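Local structure of protein (sliding clamp) (Enterobacteria phage RB69, 1B77) at residues N193-L198 against K208-Q213; M187-G192 against V214-A219; I21-G26 against V52-L57; K27-R32 against D46-D51. The protein is a sliding clamp (gp45), a three-subunit ring that binds a peptide of the phage DNA polymerase and probably holds that enzyme on the DNA it encircles. One frame throughout, in Å; residues are numbered along the deposited sequence.

How the contacts relate
From the N terminus, contact 3 comes first: 21-26 pairs with 52-57 and closes a loop, within which contact 4, 27-32 against 46-51, is nested. The two touch directly, with Gly26 O near Ile48 N and Gln25 NE2 near Asp51 OD2. In the C-terminal half, contact 2 closes a second loop between 187-192 and 214-219, and contact 1, 193-198 with 208-213, is nested inside it; backbone pairing of Phe209 with Tyr216 joins them. The two pairs follow in series. Contacts 1, 2 and 4 all reach one six-stranded antiparallel sheet, which draws strands from both halves of the chain; contact 3 is a separate two-stranded pairing, its centre about 24 Å from that of contact 1.

Contact 1 of 4, residues N193-L198 against K208-Q213; sequences NYKVML and KFESSQ
Lys195 and Glu210 exchange two backbone hydrogen bonds, Lys195 N reaching Glu210 O at 2.8 Å with a nearly straight N-H...O angle of 172°. Two residues further along 194-198, Met197 and Lys208 form the next hydrogen-bonded pair, Met197 N to Lys208 O at 2.8 Å, and Val196 and Phe209 form the non-hydrogen-bonded pair between them. The side chains of Lys195 and Glu210 leave the sheet side by side. A bend in the lysine at chi3 (62°) brings CE within 3.3 Å of Glu210 OE1, and NZ forms a long salt bridge to the same oxygen at 3.6 Å. On this face too, Met197 bends at chi3 (-85°) and lays CE against the extended Lys208 chain, a tight contact of 3.3 Å to CD. The other face is apolar: Val196 CG2 meets Phe209 CD2 at 3.8 Å, with CG1 over one face of the ring. Where strand 204-210 ends and 194-201 begins, Ser211 CB makes a CH-pi contact over the Tyr194 ring, 3.9 Å from its centroid. Ser211 OG accepts from Gln213 N, an ST turn, and also bonds to Val214 N. A water donates to Tyr194 OH and bonds to Ser211 OG at 2.7 Å, while the tyrosine hydroxyl is also hydrogen-bonded to Gln190 O. The two strands form a beta hairpin within the six-stranded sheet: strand 114-118 pairs with the far edge of 194-201 through Tyr194 and Val196, and strand 215-219 pairs with 204-210 through Phe209 and Tyr216.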
# COMPACT_ATOMS: atom_id res chain seq x y z
N ASN A 193 -12.03 -25.10 0.30
CA ASN A 193 -12.36 -26.25 -0.54
C ASN A 193 -13.87 -26.26 -0.75
O ASN A 193 -14.64 -26.10 0.21
CB ASN A 193 -11.95 -27.55 0.14
CG ASN A 193 -10.45 -27.64 0.40
OD1 ASN A 193 -9.65 -27.67 -0.54
ND2 ASN A 193 -10.07 -27.67 1.66
N TYR A 194 -14.31 -26.45 -1.99
CA TYR A 194 -15.73 -26.43 -2.25
C TYR A 194 -16.28 -27.59 -3.06
O TYR A 194 -15.64 -28.09 -3.98
CB TYR A 194 -16.12 -25.14 -2.98
CG TYR A 194 -15.89 -23.88 -2.18
CD1 TYR A 194 -14.61 -23.34 -2.05
CD2 TYR A 194 -16.94 -23.26 -1.52
CE1 TYR A 194 -14.40 -22.20 -1.27
CE2 TYR A 194 -16.74 -22.13 -0.74
CZ TYR A 194 -15.47 -21.60 -0.62
OH TYR A 194 -15.29 -20.48 0.15
N LYS A 195 -17.49 -28.00 -2.70
CA LYS A 195 -18.21 -29.02 -3.43
C LYS A 195 -18.98 -28.17 -4.44
O LYS A 195 -19.66 -27.23 -4.05
CB LYS A 195 -19.20 -29.76 -2.51
CG LYS A 195 -20.13 -30.71 -3.25
CD LYS A 195 -20.79 -31.71 -2.30
CE LYS A 195 -21.66 -31.03 -1.27
NZ LYS A 195 -22.30 -32.02 -0.35
N VAL A 196 -18.85 -28.47 -5.72
CA VAL A 196 -19.52 -27.69 -6.76
C VAL A 196 -20.71 -28.41 -7.37
O VAL A 196 -20.55 -29.43 -8.03
CB VAL A 196 -18.54 -27.33 -7.88
CG1 VAL A 196 -19.24 -26.45 -8.93
CG2 VAL A 196 -17.33 -26.64 -7.30
N MET A 197 -21.90 -27.87 -7.16
CA MET A 197 -23.11 -28.47 -7.69
C MET A 197 -23.70 -27.61 -8.81
O MET A 197 -24.10 -26.46 -8.59
CB MET A 197 -24.11 -28.66 -6.57
CG MET A 197 -23.55 -29.50 -5.44
SD MET A 197 -24.60 -29.50 -4.01
CE MET A 197 -24.04 -28.00 -3.18
N LEU A 198 -23.75 -28.19 -10.01
CA LEU A 198 -24.26 -27.49 -11.18
C LEU A 198 -25.67 -27.95 -11.56
O LEU A 198 -25.97 -29.15 -11.55
CB LEU A 198 -23.30 -27.72 -12.34
CG LEU A 198 -21.85 -27.38 -11.98
CD1 LEU A 198 -20.91 -27.91 -13.04
CD2 LEU A 198 -21.70 -25.88 -11.82
N LYS A 208 -23.87 -23.95 -7.31
CA LYS A 208 -23.75 -23.83 -5.87
C LYS A 208 -22.37 -24.29 -5.44
O LYS A 208 -21.91 -25.36 -5.85
CB LYS A 208 -24.82 -24.67 -5.17
CG LYS A 208 -24.69 -24.65 -3.65
CD LYS A 208 -25.88 -25.29 -2.96
CE LYS A 208 -25.66 -25.35 -1.46
NZ LYS A 208 -26.82 -25.96 -0.76
N PHE A 209 -21.70 -23.46 -4.65
CA PHE A 209 -20.37 -23.80 -4.15
C PHE A 209 -20.52 -23.92 -2.64
O PHE A 209 -20.88 -22.96 -1.96
CB PHE A 209 -19.35 -22.71 -4.47
CG PHE A 209 -19.02 -22.60 -5.93
CD1 PHE A 209 -19.96 -22.11 -6.83
CD2 PHE A 209 -17.77 -22.98 -6.41
CE1 PHE A 209 -19.66 -22.00 -8.18
CE2 PHE A 209 -17.46 -22.88 -7.76
CZ PHE A 209 -18.41 -22.39 -8.65
N GLU A 210 -20.24 -25.12 -2.14
CA GLU A 210 -20.38 -25.35 -0.72
C GLU A 210 -19.13 -25.82 0.00
O GLU A 210 -18.45 -26.75 -0.43
CB GLU A 210 -21.50 -26.35 -0.49
CG GLU A 210 -21.72 -26.66 0.96
CD GLU A 210 -22.93 -27.54 1.18
OE1 GLU A 210 -23.00 -28.62 0.55
OE2 GLU A 210 -23.80 -27.15 1.98
N SER A 211 -18.84 -25.14 1.11
CA SER A 211 -17.70 -25.48 1.95
C SER A 211 -18.28 -25.76 3.32
O SER A 211 -19.49 -25.67 3.52
CB SER A 211 -16.72 -24.31 2.03
OG SER A 211 -17.29 -23.20 2.71
N SER A 212 -17.42 -26.09 4.27
CA SER A 212 -17.88 -26.36 5.62
C SER A 212 -18.27 -25.07 6.32
O SER A 212 -18.93 -25.10 7.36
CB SER A 212 -16.77 -27.05 6.41
OG SER A 212 -15.61 -26.23 6.47
N GLN A 213 -17.89 -23.94 5.74
CA GLN A 213 -18.18 -22.63 6.33
C GLN A 213 -19.25 -21.80 5.62
O GLN A 213 -20.05 -21.14 6.27
CB GLN A 213 -16.90 -21.79 6.40
CG GLN A 213 -16.15 -21.89 7.72
CD GLN A 213 -14.97 -20.94 7.77
OE1 GLN A 213 -15.09 -19.75 7.45
NE2 GLN A 213 -13.82 -21.46 8.19
O HOH W 1 -14.89 -27.10 2.88
O HOH W 2 -15.42 -21.34 3.03

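Contact 2 of 4, residues M187-G192 against V214-A219; sequences MKIQPG and VSYVIA
Tyr216 OH is gripped by two groups: Gln190 N donates to it at 3.0 Å, with a nearly straight N-H...O angle of 172°, and Asn13 OD1 of helix 5-15 forms a further hydrogen bond. Asn13 also gives its ND2 to Lys188 O, so one asparagine ties both the loop and the tyrosine to the helix. Lys188 is the centre of an inverse gamma turn, closed by a weak bond from Ile189 N to Met187 O. Just past this turn, the loop passes over the phenol. Ile189 CA stands over the Tyr216 ring, 3.7 Å from CZ, and Ile189 CG1 makes a CH-pi contact 4.0 Å from the centroid, only 18° off the ring normal. Val214 CG1 covers the opposite face of the ring, 3.6 Å above the plane and offset toward the rim, so the phenol is sandwiched between two aliphatic groups. Gln190 crosses the tyrosine at about a right angle, its CG 3.4 Å from the hydroxyl oxygen; chi1 of 66° puts that CG between the backbone N and carbonyl carbon. Farther along the strand, Ile218 CD1 is a shared apolar meeting point, 3.7 Å from Met187 SD and 3.7 Å from Ile189 CD1. The loop runs almost opposite to strand 215-219 without pairing with it, and meets Val214, Tyr216 and Ile218 with side chains and backbone alike. This is consistent with the DNA-clamp fold, in which helices pack on one face of the sheets: here N-terminal helix 5-15 and loop 187-192 meet on the Tyr216-bearing face of strand 215-219.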
# COMPACT_ATOMS: atom_id res chain seq x y z
N MET A 187 -17.89 -14.40 -8.70
CA MET A 187 -17.17 -15.40 -7.91
C MET A 187 -16.53 -14.82 -6.65
O MET A 187 -15.32 -14.92 -6.46
CB MET A 187 -16.08 -16.06 -8.76
CG MET A 187 -16.62 -16.91 -9.90
SD MET A 187 -17.47 -18.40 -9.35
CE MET A 187 -16.06 -19.43 -8.93
N LYS A 188 -17.36 -14.22 -5.80
CA LYS A 188 -16.91 -13.61 -4.55
C LYS A 188 -16.77 -14.70 -3.48
O LYS A 188 -17.20 -14.52 -2.34
CB LYS A 188 -17.92 -12.56 -4.07
CG LYS A 188 -18.38 -11.57 -5.13
CD LYS A 188 -17.31 -10.54 -5.45
CE LYS A 188 -17.76 -9.64 -6.59
NZ LYS A 188 -19.04 -8.93 -6.29
N ILE A 189 -16.18 -15.82 -3.86
CA ILE A 189 -15.99 -16.96 -2.97
C ILE A 189 -14.72 -16.82 -2.12
O ILE A 189 -13.63 -16.69 -2.66
CB ILE A 189 -15.88 -18.26 -3.78
CG1 ILE A 189 -17.22 -18.58 -4.43
CG2 ILE A 189 -15.44 -19.40 -2.90
CD1 ILE A 189 -17.58 -17.67 -5.56
N GLN A 190 -14.86 -16.88 -0.80
CA GLN A 190 -13.69 -16.78 0.07
C GLN A 190 -12.83 -18.05 -0.08
O GLN A 190 -13.32 -19.09 -0.48
CB GLN A 190 -14.11 -16.59 1.53
CG GLN A 190 -14.84 -17.78 2.16
CD GLN A 190 -15.07 -17.61 3.65
OE1 GLN A 190 -15.41 -18.56 4.35
NE2 GLN A 190 -14.91 -16.39 4.14
N PRO A 191 -11.53 -17.97 0.24
CA PRO A 191 -10.67 -19.15 0.11
C PRO A 191 -11.14 -20.41 0.85
O PRO A 191 -11.65 -20.33 1.96
CB PRO A 191 -9.31 -18.66 0.60
CG PRO A 191 -9.66 -17.52 1.50
CD PRO A 191 -10.75 -16.82 0.73
N GLY A 192 -10.96 -21.56 0.22
CA GLY A 192 -11.37 -22.83 0.82
C GLY A 192 -11.65 -23.92 -0.20
O GLY A 192 -11.50 -23.71 -1.41
N VAL A 214 -19.26 -21.82 4.30
CA VAL A 214 -20.23 -21.02 3.56
C VAL A 214 -20.76 -21.70 2.30
O VAL A 214 -20.08 -22.53 1.70
CB VAL A 214 -19.59 -19.65 3.15
CG1 VAL A 214 -20.59 -18.81 2.37
CG2 VAL A 214 -19.12 -18.90 4.37
N SER A 215 -21.98 -21.34 1.91
CA SER A 215 -22.59 -21.87 0.69
C SER A 215 -22.94 -20.70 -0.21
O SER A 215 -23.54 -19.74 0.25
CB SER A 215 -23.86 -22.65 1.01
OG SER A 215 -23.56 -23.98 1.41
N TYR A 216 -22.55 -20.77 -1.47
CA TYR A 216 -22.86 -19.70 -2.42
C TYR A 216 -23.68 -20.25 -3.57
O TYR A 216 -23.50 -21.39 -3.99
CB TYR A 216 -21.60 -19.09 -3.03
CG TYR A 216 -20.58 -18.53 -2.07
CD1 TYR A 216 -19.60 -19.34 -1.52
CD2 TYR A 216 -20.55 -17.17 -1.77
CE1 TYR A 216 -18.61 -18.82 -0.70
CE2 TYR A 216 -19.56 -16.63 -0.94
CZ TYR A 216 -18.59 -17.47 -0.41
OH TYR A 216 -17.58 -16.97 0.37
N VAL A 217 -24.60 -19.43 -4.07
CA VAL A 217 -25.42 -19.79 -5.22
C VAL A 217 -25.21 -18.68 -6.24
O VAL A 217 -25.51 -17.51 -5.98
CB VAL A 217 -26.93 -19.91 -4.89
CG1 VAL A 217 -27.72 -20.06 -6.20
CG2 VAL A 217 -27.18 -21.13 -3.99
N ILE A 218 -24.68 -19.05 -7.40
CA ILE A 218 -24.42 -18.08 -8.44
C ILE A 218 -25.19 -18.40 -9.71
O ILE A 218 -25.16 -19.52 -10.21
CB ILE A 218 -22.91 -18.04 -8.76
CG1 ILE A 218 -22.13 -17.67 -7.49
CG2 ILE A 218 -22.64 -17.04 -9.86
CD1 ILE A 218 -20.65 -17.95 -7.57
N ALA A 219 -25.87 -17.38 -10.22
CA ALA A 219 -26.64 -17.52 -11.45
C ALA A 219 -25.66 -17.67 -12.61
O ALA A 219 -24.59 -17.08 -12.59
CB ALA A 219 -27.52 -16.29 -11.66

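Contact 3 of 4, residues I21-G26 against V52-L57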
# COMPACT_ATOMS: atom_id res chain seq x y z
N ILE A 21 -26.77 -5.23 4.60
CA ILE A 21 -27.32 -6.53 4.97
C ILE A 21 -28.44 -6.44 6.01
O ILE A 21 -28.57 -5.44 6.73
CB ILE A 21 -26.21 -7.46 5.52
CG1 ILE A 21 -26.73 -8.89 5.62
CG2 ILE A 21 -25.76 -6.98 6.88
CD1 ILE A 21 -25.63 -9.89 5.91
N LEU A 22 -29.27 -7.47 6.06
CA LEU A 22 -30.31 -7.51 7.06
C LEU A 22 -29.96 -8.69 7.96
O LEU A 22 -29.88 -9.83 7.49
CB LEU A 22 -31.70 -7.73 6.43
CG LEU A 22 -32.84 -7.96 7.43
CD1 LEU A 22 -33.03 -6.71 8.31
CD2 LEU A 22 -34.13 -8.30 6.69
N LEU A 23 -29.72 -8.42 9.24
CA LEU A 23 -29.41 -9.49 10.18
C LEU A 23 -30.72 -9.86 10.88
O LEU A 23 -31.47 -8.97 11.29
CB LEU A 23 -28.39 -9.03 11.22
CG LEU A 23 -27.00 -8.65 10.71
CD1 LEU A 23 -26.19 -8.07 11.86
CD2 LEU A 23 -26.31 -9.86 10.11
N SER A 24 -30.98 -11.16 10.99
CA SER A 24 -32.20 -11.66 11.63
C SER A 24 -31.83 -12.56 12.81
O SER A 24 -30.82 -13.27 12.77
CB SER A 24 -33.04 -12.47 10.63
OG SER A 24 -33.45 -11.68 9.53
N GLN A 25 -32.66 -12.52 13.84
CA GLN A 25 -32.41 -13.33 15.03
C GLN A 25 -32.19 -14.81 14.66
O GLN A 25 -32.89 -15.35 13.80
CB GLN A 25 -33.57 -13.18 16.00
CG GLN A 25 -33.81 -11.72 16.39
CD GLN A 25 -34.88 -11.56 17.45
OE1 GLN A 25 -34.88 -12.27 18.45
NE2 GLN A 25 -35.79 -10.61 17.24
N GLY A 26 -31.21 -15.43 15.30
CA GLY A 26 -30.88 -16.82 15.03
C GLY A 26 -29.39 -16.96 14.84
O GLY A 26 -28.65 -16.01 15.07
N VAL A 52 -32.00 -6.04 12.59
CA VAL A 52 -31.54 -4.72 12.22
C VAL A 52 -30.86 -4.74 10.86
O VAL A 52 -30.14 -5.67 10.51
CB VAL A 52 -30.55 -4.16 13.28
CG1 VAL A 52 -29.28 -4.99 13.30
CG2 VAL A 52 -30.26 -2.67 13.02
N ALA A 53 -31.12 -3.69 10.08
CA ALA A 53 -30.54 -3.57 8.76
C ALA A 53 -29.32 -2.66 8.82
O ALA A 53 -29.35 -1.62 9.47
CB ALA A 53 -31.57 -3.01 7.79
N LEU A 54 -28.27 -3.06 8.13
CA LEU A 54 -27.04 -2.27 8.08
C LEU A 54 -26.81 -1.82 6.63
O LEU A 54 -26.78 -2.63 5.71
CB LEU A 54 -25.86 -3.12 8.56
CG LEU A 54 -25.85 -3.38 10.07
CD1 LEU A 54 -24.89 -4.53 10.38
CD2 LEU A 54 -25.45 -2.12 10.80
N TYR A 55 -26.66 -0.51 6.45
CA TYR A 55 -26.44 0.09 5.13
C TYR A 55 -24.99 -0.11 4.67
O TYR A 55 -24.74 -0.38 3.50
CB TYR A 55 -26.73 1.59 5.19
CG TYR A 55 -26.72 2.29 3.84
CD1 TYR A 55 -27.74 2.07 2.92
CD2 TYR A 55 -25.68 3.16 3.50
CE1 TYR A 55 -27.73 2.71 1.67
CE2 TYR A 55 -25.66 3.80 2.25
CZ TYR A 55 -26.69 3.57 1.35
OH TYR A 55 -26.69 4.23 0.14
N ASP A 56 -24.05 0.02 5.60
CA ASP A 56 -22.62 -0.12 5.30
C ASP A 56 -21.99 -1.15 6.22
O ASP A 56 -21.29 -0.81 7.17
CB ASP A 56 -21.91 1.23 5.48
CG ASP A 56 -20.50 1.23 4.90
OD1 ASP A 56 -19.90 0.14 4.71
OD2 ASP A 56 -19.98 2.34 4.65
N LEU A 57 -22.23 -2.42 5.91
CA LEU A 57 -21.73 -3.53 6.70
C LEU A 57 -20.22 -3.52 6.88
O LEU A 57 -19.72 -3.78 7.98
CB LEU A 57 -22.15 -4.85 6.05
CG LEU A 57 -21.61 -6.13 6.69
CD1 LEU A 57 -21.97 -6.15 8.17
CD2 LEU A 57 -22.19 -7.35 5.97
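Ile21 and Leu57 cross obliquely, methyl against methyl: Ile21 CG2 lies 3.7 Å from Leu57 CD2. With Ile21 CG1 anti to the backbone N (chi1 -167°), CG2 takes the crowded position between that nitrogen and the carbonyl carbon and faces the leucine. On the same face, Leu23 CD1 meets Leu54 CD1 at 4.1 Å. The other face has a smaller contact, Leu22 CD1 reaching over to Ala53 CB at 4.0 Å; the small alanine side chain accompanies a close backbone approach of 4.3 Å between Leu22 CA and Ala53 CA. Main-chain bonds set the register of the strand residues. Leu54 N donates to Ile21 O at 2.8 Å; Ile21 N returns a bond to Leu54 O. Leu23 and Val52 form a second, longer pair, Val52 N to Leu23 O being 3.2 Å. Phe14 of helix 5-15 packs on Ile21, and Ile81 of strand 81-84 touches Val52 and Leu54. The result is a short antiparallel two-stranded sheet followed, after Tyr55 and Asp56, by helix 57-64: Asp56 is the N-cap residue, bonding Ser59 N through OD1, and Leu57 begins the helix.

Contact 4 of 4, residues K27-R32 against D46-D51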
# COMPACT_ATOMS: atom_id res chain seq x y z
N LYS A 27 -28.93 -18.15 14.45
CA LYS A 27 -27.51 -18.36 14.21
C LYS A 27 -27.29 -18.52 12.74
O LYS A 27 -26.46 -19.32 12.31
CB LYS A 27 -27.00 -19.60 14.94
CG LYS A 27 -26.78 -19.36 16.43
CD LYS A 27 -26.31 -20.60 17.20
CE LYS A 27 -26.33 -20.31 18.69
NZ LYS A 27 -25.53 -21.22 19.54
N PHE A 28 -28.03 -17.74 11.95
CA PHE A 28 -27.96 -17.82 10.51
C PHE A 28 -27.88 -16.45 9.82
O PHE A 28 -28.56 -15.49 10.20
CB PHE A 28 -29.19 -18.59 10.02
CG PHE A 28 -29.29 -18.73 8.54
CD1 PHE A 28 -28.46 -19.61 7.85
CD2 PHE A 28 -30.23 -17.99 7.82
CE1 PHE A 28 -28.58 -19.76 6.47
CE2 PHE A 28 -30.35 -18.12 6.45
CZ PHE A 28 -29.52 -19.02 5.77
N ILE A 29 -27.03 -16.36 8.80
CA ILE A 29 -26.87 -15.14 8.04
C ILE A 29 -26.91 -15.43 6.54
O ILE A 29 -26.52 -16.51 6.08
CB ILE A 29 -25.54 -14.43 8.37
CG1 ILE A 29 -24.37 -15.38 8.13
CG2 ILE A 29 -25.55 -13.94 9.81
CD1 ILE A 29 -23.02 -14.74 8.27
N MET A 30 -27.41 -14.46 5.78
CA MET A 30 -27.48 -14.59 4.34
C MET A 30 -27.52 -13.21 3.69
O MET A 30 -27.86 -12.21 4.33
CB MET A 30 -28.71 -15.40 3.92
CG MET A 30 -30.05 -14.78 4.30
SD MET A 30 -31.45 -15.73 3.64
CE MET A 30 -32.83 -14.97 4.51
N THR A 31 -27.18 -13.17 2.41
CA THR A 31 -27.19 -11.93 1.68
C THR A 31 -27.33 -12.26 0.20
O THR A 31 -27.13 -13.40 -0.22
CB THR A 31 -25.88 -11.13 1.89
OG1 THR A 31 -26.00 -9.84 1.29
CG2 THR A 31 -24.70 -11.87 1.27
N ARG A 32 -27.67 -11.25 -0.58
CA ARG A 32 -27.81 -11.43 -2.01
C ARG A 32 -27.44 -10.12 -2.69
O ARG A 32 -27.77 -9.04 -2.18
CB ARG A 32 -29.24 -11.84 -2.36
CG ARG A 32 -29.50 -11.92 -3.86
CD ARG A 32 -30.78 -12.68 -4.18
NE ARG A 32 -31.06 -12.62 -5.62
CZ ARG A 32 -32.02 -13.31 -6.24
NH1 ARG A 32 -32.81 -14.12 -5.55
NH2 ARG A 32 -32.18 -13.17 -7.55
N ASP A 46 -22.51 -17.53 16.71
CA ASP A 46 -23.05 -16.43 17.51
C ASP A 46 -24.56 -16.35 17.34
O ASP A 46 -25.09 -16.70 16.28
CB ASP A 46 -22.42 -15.11 17.10
CG ASP A 46 -20.92 -15.08 17.34
OD1 ASP A 46 -20.52 -15.31 18.49
OD2 ASP A 46 -20.16 -14.83 16.38
N GLU A 47 -25.25 -15.89 18.37
CA GLU A 47 -26.70 -15.77 18.30
C GLU A 47 -27.12 -14.33 18.09
O GLU A 47 -26.84 -13.47 18.92
CB GLU A 47 -27.33 -16.29 19.59
CG GLU A 47 -28.85 -16.22 19.56
CD GLU A 47 -29.47 -17.23 18.62
OE1 GLU A 47 -28.77 -17.68 17.68
OE2 GLU A 47 -30.66 -17.58 18.79
N ILE A 48 -27.78 -14.05 16.97
CA ILE A 48 -28.26 -12.70 16.70
C ILE A 48 -29.54 -12.53 17.51
O ILE A 48 -30.50 -13.28 17.33
CB ILE A 48 -28.56 -12.50 15.21
CG1 ILE A 48 -27.28 -12.69 14.40
CG2 ILE A 48 -29.18 -11.14 14.98
CD1 ILE A 48 -27.47 -12.61 12.90
N ASP A 49 -29.57 -11.54 18.41
CA ASP A 49 -30.73 -11.34 19.28
C ASP A 49 -31.63 -10.15 19.01
O ASP A 49 -32.44 -9.76 19.85
CB ASP A 49 -30.29 -11.34 20.75
CG ASP A 49 -29.25 -10.28 21.06
OD1 ASP A 49 -29.08 -9.34 20.25
OD2 ASP A 49 -28.62 -10.38 22.14
N PHE A 50 -31.49 -9.54 17.84
CA PHE A 50 -32.37 -8.45 17.45
C PHE A 50 -32.24 -8.26 15.95
O PHE A 50 -31.20 -8.56 15.37
CB PHE A 50 -32.06 -7.14 18.21
CG PHE A 50 -30.74 -6.51 17.88
CD1 PHE A 50 -29.56 -7.03 18.39
CD2 PHE A 50 -30.69 -5.37 17.09
CE1 PHE A 50 -28.34 -6.42 18.12
CE2 PHE A 50 -29.47 -4.75 16.81
CZ PHE A 50 -28.29 -5.28 17.34
N ASP A 51 -33.32 -7.83 15.31
CA ASP A 51 -33.30 -7.63 13.87
C ASP A 51 -32.90 -6.20 13.55
O ASP A 51 -33.39 -5.25 14.16
CB ASP A 51 -34.66 -7.96 13.27
CG ASP A 51 -35.18 -9.30 13.74
OD1 ASP A 51 -34.86 -10.32 13.09
OD2 ASP A 51 -35.90 -9.34 14.77
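Lys27 and Ile29 meet 46-51 at a corner of the N-terminal half, where the chain turns at Lys27 and again at Asp46, each corner passing it from one sheet or layer to another. No hydrogen bond spans the two segments. Instead, a CA-H...O contact joins Lys27 CA to Asp46 O at 3.6 Å, and the first carbons of the lysine side chain lie beside the same oxygen. The lysine and Glu47 cross at about a right angle. Their charged atoms are apart, Lys27 NZ being 5.1 Å from Glu47 OE1, so any attraction between them would act at a distance. The apolar part is one methyl pair, Ile29 CG2 against Ile48 CD1 at 3.9 Å, with Ile48 CD1 also 4.1 Å from Phe28 O. The Ile48 side chain reaches this point with CG1 anti to its carbonyl carbon (chi1 -62°) and CD1 extended beyond it (chi2 176°). Asp46 OD2 is held by Thr7 OG1 and Ser4 OG. Ile29 packs on Ile10, Leu11 and Phe14 of helix 5-15, while strand 28-32, outermost in its sheet within the chain, pairs with strand 38-44; Ile48 bonds back to Gly26.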